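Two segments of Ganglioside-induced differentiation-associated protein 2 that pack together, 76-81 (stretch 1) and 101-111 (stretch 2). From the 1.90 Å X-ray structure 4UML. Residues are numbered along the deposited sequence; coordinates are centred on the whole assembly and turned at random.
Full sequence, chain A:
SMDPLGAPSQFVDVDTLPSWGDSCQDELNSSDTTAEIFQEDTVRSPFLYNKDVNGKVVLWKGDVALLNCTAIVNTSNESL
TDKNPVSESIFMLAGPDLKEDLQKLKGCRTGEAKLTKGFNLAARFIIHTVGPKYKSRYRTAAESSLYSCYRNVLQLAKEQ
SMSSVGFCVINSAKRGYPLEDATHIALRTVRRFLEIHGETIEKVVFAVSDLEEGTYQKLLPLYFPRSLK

Stretch 1, residues 76-81: SNESLT
Stretch 2, residues 101-111: DLQKLKGCRTG

A compact turn (76-81) packs against the end of a helix and the extended segment that follows it (101-111), burying 347 Å² summed over both sides. Stretch 1 contains a type I beta turn from Asn77 to Leu80, closed by Leu80 N to Asn77 O at 2.9 Å; Glu78 (phi/psi -69/-24) and Ser79 (-91/-2) are its central residues, and Leu80 follows with positive phi (61/42). The Asn77 side chain (chi1 p, chi2 8°) folds back over the turn, so that its OD1 accepts from Thr81 N at 2.8 Å and 170°. Leu80 N, although 2.9 Å from Asn77 OD1, meets it at a poor angle and is satisfied instead by the backbone carbonyl of Asn77. Ser79 OG and Thr81 OG1, both on p rotamers, share a hydrogen bond of 2.9 Å in which either may be the donor.

In stretch 2 the helix runs in from earlier in the chain, and Lys106 is the first residue to leave helical angles (53/65). Lys106 N still donates to Gln103 O at 3.0 Å, as Leu105 N does to Leu102 O at 3.1 Å. Gly107 (71/179) then leads into the extended Cys108 (-150/130). The register places the CA of Ser79 4.4 Å from the CA of Gly107, and the CA of Glu78 5.0 Å from the CA of Cys108.

The central polar link is Cys108 N to Glu78 O, 3.0 Å and nearly straight at 163°. Beside it, Glu78 CA makes a CA-H...O contact with Cys108 O at 3.1 Å. Glycine suits position 107 twice over: its phi is positive, and an ideal CB would lie 2.7 Å from Glu78 O, a clash; without one, Gly107 CA approaches that oxygen to 3.1 Å. Glu78 (chi1 m, chi2 p, chi3 -2°) reaches along stretch 2, where its OE2 accepts a weak hydrogen bond from Thr110 OG1 (chi1 m) at 3.2 Å; both carboxylate oxygens also have hydrogen bonds elsewhere in the structure.

Leu80 supplies the apolar half of the contact. Its CA-to-CB bond points toward stretch 2, and its m,t rotamer brings CD1 to 4.1 Å from Leu102 CD1 and 3.9 Å from Leu105 CD1, while CD2 lies 3.8 Å from Cys108 CB. Leu105 is also m,t; Leu102 has chi1 -140°, between wells, and chi2 43°. Cys108 takes chi1 t. The branched side chain of Leu80 lets its two methyls meet the helix leucines and the cysteine, with 102 Å² of Leu80 covered.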

# COMPACT_ATOMS: atom_id res chain seq x y z
N SER A 76 3.19 -4.82 9.36
CA SER A 76 3.88 -5.27 10.58
C SER A 76 2.97 -6.03 11.55
O SER A 76 1.91 -6.52 11.16
CB SER A 76 4.51 -4.06 11.24
OG SER A 76 5.55 -4.40 12.13
N ASN A 77 3.42 -6.17 12.79
CA ASN A 77 2.59 -6.74 13.84
C ASN A 77 2.26 -5.66 14.83
O ASN A 77 2.70 -4.50 14.68
CB ASN A 77 3.27 -7.95 14.51
CG ASN A 77 4.60 -7.62 15.17
OD1 ASN A 77 5.01 -6.45 15.30
ND2 ASN A 77 5.29 -8.65 15.57
N GLU A 78 1.52 -6.02 15.88
CA GLU A 78 0.96 -5.01 16.76
C GLU A 78 2.06 -4.31 17.56
O GLU A 78 1.90 -3.18 17.98
CB GLU A 78 -0.11 -5.63 17.69
CG GLU A 78 -1.30 -6.27 16.96
CD GLU A 78 -0.99 -7.61 16.24
OE1 GLU A 78 0.17 -8.10 16.24
OE2 GLU A 78 -1.94 -8.18 15.62
N SER A 79 3.20 -4.97 17.74
CA SER A 79 4.31 -4.34 18.45
C SER A 79 5.28 -3.59 17.51
O SER A 79 6.25 -2.97 17.97
CB SER A 79 5.06 -5.39 19.27
OG SER A 79 5.46 -6.50 18.49
N LEU A 80 5.01 -3.65 16.20
CA LEU A 80 5.88 -3.03 15.19
C LEU A 80 7.29 -3.61 15.19
O LEU A 80 8.27 -2.87 15.06
CB LEU A 80 5.91 -1.51 15.34
CG LEU A 80 4.54 -0.85 15.12
CD1 LEU A 80 4.60 0.66 15.28
CD2 LEU A 80 3.97 -1.22 13.77
N THR A 81 7.37 -4.92 15.34
CA THR A 81 8.65 -5.61 15.35
C THR A 81 8.66 -6.77 14.39
O THR A 81 9.60 -7.56 14.40
CB THR A 81 8.95 -6.17 16.76
OG1 THR A 81 7.95 -7.14 17.10
CG2 THR A 81 8.94 -5.06 17.78
N ASP A 101 11.75 6.90 16.59
CA ASP A 101 10.41 7.27 16.10
C ASP A 101 9.40 6.16 16.38
O ASP A 101 8.26 6.43 16.77
CB ASP A 101 10.43 7.58 14.60
CG ASP A 101 10.28 9.07 14.31
OD1 ASP A 101 10.77 9.87 15.15
OD2 ASP A 101 9.66 9.42 13.24
N LEU A 102 9.86 4.93 16.19
CA LEU A 102 9.02 3.77 16.29
C LEU A 102 8.59 3.47 17.76
O LEU A 102 7.42 3.18 18.03
CB LEU A 102 9.79 2.62 15.65
CG LEU A 102 9.10 1.58 14.78
CD1 LEU A 102 8.09 2.15 13.79
CD2 LEU A 102 10.18 0.80 14.04
N GLN A 103 9.52 3.58 18.72
CA GLN A 103 9.17 3.36 20.12
C GLN A 103 8.18 4.41 20.56
O GLN A 103 7.23 4.08 21.25
CB GLN A 103 10.40 3.42 21.06
CG GLN A 103 11.55 2.45 20.77
CD GLN A 103 11.11 1.03 20.42
OE1 GLN A 103 10.16 0.81 19.67
NE2 GLN A 103 11.84 0.05 20.93
N LYS A 104 8.39 5.66 20.15
CA LYS A 104 7.43 6.70 20.49
C LYS A 104 5.98 6.28 20.19
O LYS A 104 5.07 6.64 20.94
CB LYS A 104 7.76 8.03 19.79
CG LYS A 104 8.89 8.85 20.45
CD LYS A 104 9.16 10.17 19.72
CE LYS A 104 10.61 10.62 19.86
N LEU A 105 5.76 5.51 19.12
CA LEU A 105 4.39 5.16 18.72
C LEU A 105 3.70 4.19 19.69
O LEU A 105 2.48 4.18 19.73
CB LEU A 105 4.36 4.54 17.30
CG LEU A 105 4.92 5.37 16.14
CD1 LEU A 105 4.83 4.54 14.87
CD2 LEU A 105 4.13 6.66 15.96
N LYS A 106 4.47 3.37 20.40
CA LYS A 106 3.97 2.32 21.33
C LYS A 106 2.94 1.36 20.67
O LYS A 106 1.76 1.30 21.04
CB LYS A 106 3.40 2.94 22.61
CG LYS A 106 4.45 3.66 23.48
CD LYS A 106 3.96 5.05 23.94
CE LYS A 106 5.07 5.89 24.60
N GLY A 107 3.42 0.61 19.68
CA GLY A 107 2.59 -0.28 18.88
C GLY A 107 1.61 0.37 17.90
O GLY A 107 1.47 1.59 17.80
N CYS A 108 0.90 -0.51 17.21
CA CYS A 108 -0.13 -0.18 16.24
C CYS A 108 -1.14 -1.33 16.26
O CYS A 108 -0.77 -2.49 16.23
CB CYS A 108 0.49 -0.04 14.85
SG CYS A 108 -0.69 0.42 13.56
N ARG A 109 -2.42 -1.00 16.38
CA ARG A 109 -3.45 -2.03 16.45
C ARG A 109 -3.76 -2.54 15.07
O ARG A 109 -3.57 -1.84 14.08
CB ARG A 109 -4.70 -1.47 17.13
CG ARG A 109 -4.45 -1.07 18.59
CD ARG A 109 -5.61 -0.29 19.22
NE ARG A 109 -5.58 1.13 18.87
N THR A 110 -4.24 -3.77 15.01
CA THR A 110 -4.73 -4.37 13.80
C THR A 110 -5.72 -3.43 13.11
O THR A 110 -6.66 -2.97 13.74
CB THR A 110 -5.42 -5.71 14.13
OG1 THR A 110 -4.59 -6.42 15.08
CG2 THR A 110 -5.61 -6.55 12.88
N GLY A 111 -5.47 -3.12 11.85
CA GLY A 111 -6.31 -2.22 11.09
C GLY A 111 -5.95 -0.76 11.13
O GLY A 111 -6.45 0.00 10.32